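Local coordinates for protein kappa-carrageenase (Zobellia galactanivorans, PDB 5OCR) that probably hydrolyses kappa-carrageenan, a sulfated red-algal galactan, with its GH16 beta-jellyroll domain, the part of a longer protein present here, at residues Leu121-Asp126 against Thr134-Ile139; Leu164-Lys169 against Lys227-Pro232. All coordinates share one frame; numbering follows the deposited sequence. Where two conformers were deposited one is given.

Contact 1 (Leu121-Asp126 against Thr134-Ile139); sequences LYSDFD and TVYSEI
Three groups grip the hydroxyl of S123. OG sits between the backbone N and the carbonyl carbon (chi1 60°), where it accepts S137 N at 2.9 Å in an almost straight bond (170°). It donates to D124 O at 2.7 Å on an in-plane lone pair, and it takes a further hydrogen bond from NE of R231, which also salt-bridges D124. The side chain thus enters the antiparallel ladder: S137 O still receives S123 N at 2.9 Å, but S137 N is served by the hydroxyl. Earlier in the hairpin the ladder is regular. L121 and I139 form a hydrogen-bonded pair (L121 N to I139 O 2.8 Å), followed by Y122 and E138 as a non-hydrogen-bonded pair; beyond the serine, D126 N closes on V135 O. V135 and Y136 together face V167 of the neighbouring strand, a classic beta bulge.

The Y136 ring forms an offset stack with F125, centroids 4.3 Å apart and planes only 10° from parallel; its CB also lies over the F125 face. S123 O meets the rim of the tyrosine at CE1, 3.3 Å away and near the ring plane. Farther along the ring, Y136 OH lies 3.6 Å from Y122 CB. That hydroxyl donates a very short in-plane bond of 2.5 Å to E138 OE1, while OE2 binds a glycerol molecule. E138 begins an E-I-D-V-V-E run that fits the GH16 signature E-x-D-x-x-E. The stack probably limits the tilt of the phenol, with W176 also against the Y136 ring, and so would steady the E138 carboxylate, consistent with Y136 acting as a second-shell residue that orients this side chain beside the bound glycerol, probably from the crystallisation liquor.

Contact 2 (Leu164-Lys169 against Lys227-Pro232); sequences LHAVVK and KYWHRP
An inverse gamma turn centred on W229, in the loop between strands 219-225 and 233-241, packs against residues 164-169 of strand 159-170 in the jellyroll. The indole is the main point of contact. Its NE1 donates to H165 O at 2.8 Å (163°), with the oxygen close to the indole plane, yet the donor stands 59° above the carbonyl plane. The same oxygen also accepts the backbone N of E138 from the adjacent strand, so two N-H groups share it.

L164 covers one indole face: CB comes within 3.4 Å of W229 CZ2, and CD1 sits over the six-membered ring, 3.8 Å from its centroid in a CH-pi contact. Y228 CB lies over the opposite face. Further along the strand, A166 CB touches Y228 CB at 4.1 Å. V168 CG2, held anti to its carbonyl carbon, points at the centre of the Y228 ring, 3.7 Å from the centroid, and K227 CG lies over the other side of that ring. An alanine in place of W229 would probably leave H165 O with the E138 amide alone and open a gap against L164. Directed by a single polar bond and otherwise apolar, the contact seats the loop on alternate residues of the strand, L164, A166 and V168.

Overall arrangement
The two contacts adjoin, their centres about 6 Å apart, and share one sheet, in which strands 134-144 and 159-170 are neighbours. Contact 1 joins sequence-adjacent strands of a hairpin by backbone bonds, a serine hydroxyl and an aromatic stack, running from buried strand residues out to the exposed D124 and F125. Contact 2 is smaller but largely buried; it brings a loop from 58 residues away and relies on apolar side chains over aromatic faces. R231 bridges them, as its guanidinium reaches D124 and S123 of contact 1, and Y228 O accepts a hydrogen bond from T134 OG1. Thus the 227-232 loop touches strands 134-144 and 159-170, with Y228 and W229 on 164-169 and R231 and Y228 O turned to the hairpin.

Contact 1 (Leu121-Asp126 against Thr134-Ile139)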
# COMPACT_ATOMS: atom_id res chain seq x y z
N LEU A 121 -4.25 2.55 3.33
CA LEU A 121 -5.46 3.43 3.45
C LEU A 121 -4.89 4.83 3.40
O LEU A 121 -3.91 5.11 4.06
CB LEU A 121 -6.22 3.20 4.79
CG LEU A 121 -6.23 1.70 5.24
CD1 LEU A 121 -6.79 1.55 6.65
CD2 LEU A 121 -7.07 0.87 4.25
N TYR A 122 -5.49 5.79 2.62
CA TYR A 122 -4.91 7.12 2.64
C TYR A 122 -6.00 8.14 2.36
O TYR A 122 -7.01 7.83 1.71
CB TYR A 122 -3.73 7.31 1.67
CG TYR A 122 -4.09 7.46 0.21
CD1 TYR A 122 -4.57 6.36 -0.52
CD2 TYR A 122 -3.89 8.66 -0.42
CE1 TYR A 122 -4.87 6.48 -1.89
CE2 TYR A 122 -4.15 8.79 -1.76
CZ TYR A 122 -4.67 7.71 -2.49
OH TYR A 122 -4.95 7.93 -3.82
N SER A 123 -5.79 9.34 2.94
CA SER A 123 -6.77 10.46 2.71
C SER A 123 -6.35 11.44 1.68
O SER A 123 -5.27 11.37 1.12
CB SER A 123 -6.90 11.32 3.95
OG SER A 123 -5.65 11.92 4.33
N ASP A 124 -7.25 12.41 1.43
CA ASP A 124 -6.74 13.55 0.69
C ASP A 124 -5.91 14.47 1.58
O ASP A 124 -5.63 14.15 2.74
CB ASP A 124 -7.86 14.28 -0.08
CG ASP A 124 -8.90 14.90 0.83
OD1 ASP A 124 -8.71 14.99 2.07
OD2 ASP A 124 -9.97 15.34 0.29
N PHE A 125 -5.42 15.56 1.00
CA PHE A 125 -4.65 16.55 1.78
C PHE A 125 -5.58 17.69 2.07
O PHE A 125 -6.14 18.30 1.13
CB PHE A 125 -3.45 17.03 0.93
CG PHE A 125 -2.32 16.00 0.82
CD1 PHE A 125 -1.16 16.10 1.61
CD2 PHE A 125 -2.41 14.94 -0.08
CE1 PHE A 125 -0.15 15.14 1.57
CE2 PHE A 125 -1.38 13.98 -0.14
CZ PHE A 125 -0.24 14.08 0.67
N ASP A 126 -5.75 18.01 3.35
CA ASP A 126 -6.57 19.20 3.71
C ASP A 126 -5.62 20.19 4.43
O ASP A 126 -5.36 20.08 5.64
CB ASP A 126 -7.76 18.78 4.59
CG ASP A 126 -8.73 19.95 4.85
OD1 ASP A 126 -8.37 21.07 4.43
OD2 ASP A 126 -9.75 19.71 5.56
N THR A 134 -4.53 17.34 11.63
CA THR A 134 -3.99 16.43 10.57
C THR A 134 -4.41 16.91 9.21
O THR A 134 -5.58 17.12 9.00
CB THR A 134 -4.59 15.03 10.80
OG1 THR A 134 -4.17 14.56 12.08
CG2 THR A 134 -4.08 14.00 9.72
N VAL A 135 -3.43 17.11 8.33
CA VAL A 135 -3.64 17.47 6.91
C VAL A 135 -3.85 16.18 6.10
O VAL A 135 -4.64 16.17 5.18
CB VAL A 135 -2.34 18.19 6.48
CG1 VAL A 135 -2.21 18.39 4.96
CG2 VAL A 135 -2.26 19.53 7.23
N TYR A 136 -3.09 15.13 6.44
CA TYR A 136 -3.08 13.94 5.59
C TYR A 136 -2.85 12.75 6.52
O TYR A 136 -2.00 12.84 7.43
CB TYR A 136 -1.90 14.05 4.63
CG TYR A 136 -1.58 12.72 3.86
CD1 TYR A 136 -2.36 12.35 2.79
CD2 TYR A 136 -0.53 11.88 4.27
CE1 TYR A 136 -2.06 11.17 2.04
CE2 TYR A 136 -0.19 10.74 3.52
CZ TYR A 136 -1.01 10.34 2.48
OH TYR A 136 -0.70 9.18 1.73
N SER A 137 -3.59 11.67 6.30
CA SER A 137 -3.49 10.43 7.13
C SER A 137 -3.22 9.24 6.20
O SER A 137 -4.01 9.07 5.21
CB SER A 137 -4.87 10.17 7.78
OG SER A 137 -5.03 11.02 8.90
N GLU A 138 -2.22 8.39 6.53
CA GLU A 138 -1.97 7.22 5.71
C GLU A 138 -1.66 6.07 6.70
O GLU A 138 -0.81 6.24 7.53
CB GLU A 138 -0.77 7.44 4.83
CG GLU A 138 -0.42 6.16 4.06
CD GLU A 138 0.77 6.38 3.13
OE1 GLU A 138 0.93 7.55 2.66
OE2 GLU A 138 1.52 5.40 2.84
N ILE A 139 -2.35 4.95 6.56
CA ILE A 139 -2.03 3.72 7.28
C ILE A 139 -1.61 2.65 6.25
O ILE A 139 -2.41 2.20 5.39
CB ILE A 139 -3.32 3.21 8.04
CG1 ILE A 139 -3.81 4.28 9.04
CG2 ILE A 139 -2.94 1.84 8.71
CD1 ILE A 139 -5.06 3.85 9.80

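Contact 2 (Leu164-Lys169 against Lys227-Pro232)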
# COMPACT_ATOMS: atom_id res chain seq x y z
N LEU A 164 2.95 3.95 9.62
CA LEU A 164 2.00 5.06 9.55
C LEU A 164 2.68 6.31 9.02
O LEU A 164 3.84 6.56 9.33
CB LEU A 164 1.56 5.45 10.95
CG LEU A 164 0.77 4.33 11.65
CD1 LEU A 164 0.64 4.58 13.16
CD2 LEU A 164 -0.53 3.99 10.99
N HIS A 165 1.92 7.15 8.31
CA HIS A 165 2.50 8.40 7.75
C HIS A 165 1.43 9.45 7.97
O HIS A 165 0.25 9.17 7.89
CB HIS A 165 2.74 8.33 6.25
CG HIS A 165 3.68 7.25 5.81
ND1 HIS A 165 4.98 7.52 5.43
CD2 HIS A 165 3.50 5.87 5.70
CE1 HIS A 165 5.58 6.36 5.10
NE2 HIS A 165 4.66 5.35 5.25
N ALA A 166 1.87 10.67 8.29
CA ALA A 166 0.92 11.79 8.29
C ALA A 166 1.57 13.11 7.92
O ALA A 166 2.74 13.26 7.95
CB ALA A 166 0.31 11.96 9.70
N VAL A 167 0.73 14.12 7.60
CA VAL A 167 1.24 15.49 7.56
C VAL A 167 0.39 16.22 8.58
O VAL A 167 -0.82 15.97 8.64
CB VAL A 167 0.90 16.11 6.18
CG1 VAL A 167 1.26 17.62 6.11
CG2 VAL A 167 1.69 15.34 5.10
N VAL A 168 1.03 17.05 9.41
CA VAL A 168 0.35 17.77 10.51
C VAL A 168 0.60 19.24 10.28
O VAL A 168 1.74 19.60 9.92
CB VAL A 168 0.92 17.28 11.84
CG1 VAL A 168 0.34 18.11 13.01
CG2 VAL A 168 0.47 15.84 11.99
N LYS A 169 -0.43 20.10 10.48
CA LYS A 169 -0.19 21.52 10.28
C LYS A 169 0.65 22.08 11.44
O LYS A 169 0.34 21.85 12.62
CB LYS A 169 -1.51 22.27 10.07
CG LYS A 169 -1.43 23.73 10.51
CD LYS A 169 -2.26 24.65 9.69
CE LYS A 169 -1.83 24.69 8.23
NZ LYS A 169 -3.07 25.23 7.68
N LYS A 227 -2.72 8.50 16.89
CA LYS A 227 -2.51 9.91 17.19
C LYS A 227 -3.15 10.78 16.15
O LYS A 227 -3.84 11.73 16.50
CB LYS A 227 -1.00 10.21 17.26
CG LYS A 227 -0.67 11.52 17.87
CD LYS A 227 0.79 11.36 18.36
CE LYS A 227 1.37 12.69 18.70
NZ LYS A 227 2.77 12.31 19.03
N TYR A 228 -2.90 10.48 14.88
CA TYR A 228 -3.25 11.42 13.80
C TYR A 228 -4.26 10.88 12.83
O TYR A 228 -4.76 11.64 12.03
CB TYR A 228 -2.00 11.78 13.04
CG TYR A 228 -0.99 12.53 13.85
CD1 TYR A 228 -1.34 13.69 14.55
CD2 TYR A 228 0.35 12.08 13.90
CE1 TYR A 228 -0.36 14.40 15.29
CE2 TYR A 228 1.31 12.77 14.62
CZ TYR A 228 0.95 13.89 15.35
OH TYR A 228 1.95 14.56 16.06
N TRP A 229 -4.54 9.56 12.87
CA TRP A 229 -5.19 8.81 11.79
C TRP A 229 -6.69 8.73 11.95
O TRP A 229 -7.29 7.63 12.15
CB TRP A 229 -4.50 7.42 11.63
CG TRP A 229 -3.08 7.68 11.31
CD1 TRP A 229 -2.54 7.90 10.04
CD2 TRP A 229 -1.97 7.83 12.26
NE1 TRP A 229 -1.20 8.20 10.14
CE2 TRP A 229 -0.81 8.21 11.47
CE3 TRP A 229 -1.84 7.73 13.68
CZ2 TRP A 229 0.46 8.47 12.10
CZ3 TRP A 229 -0.56 8.01 14.29
CH2 TRP A 229 0.52 8.35 13.50
N HIS A 230 -7.28 9.94 11.90
CA HIS A 230 -8.69 10.11 12.14
C HIS A 230 -9.35 10.73 10.96
O HIS A 230 -10.45 11.28 11.14
CB HIS A 230 -8.96 10.95 13.40
CG HIS A 230 -8.23 10.42 14.63
ND1 HIS A 230 -8.69 9.38 15.33
CD2 HIS A 230 -7.03 10.80 15.24
CE1 HIS A 230 -7.88 9.12 16.38
NE2 HIS A 230 -6.84 9.96 16.30
N ARG A 231 -8.72 10.76 9.79
CA ARG A 231 -9.37 11.38 8.61
C ARG A 231 -9.99 10.25 7.75
O ARG A 231 -9.55 9.11 7.83
CB ARG A 231 -8.32 12.13 7.79
CG ARG A 231 -7.72 13.33 8.53
CD ARG A 231 -6.65 14.01 7.68
NE ARG A 231 -6.98 14.17 6.29
CZ ARG A 231 -7.70 15.19 5.82
NH1 ARG A 231 -8.15 16.12 6.64
NH2 ARG A 231 -7.93 15.29 4.52
N PRO A 232 -10.97 10.56 6.90
CA PRO A 232 -11.52 9.51 5.99
C PRO A 232 -10.46 9.12 4.95
O PRO A 232 -9.73 9.98 4.42
CB PRO A 232 -12.69 10.23 5.25
CG PRO A 232 -13.07 11.39 6.23
CD PRO A 232 -11.72 11.86 6.79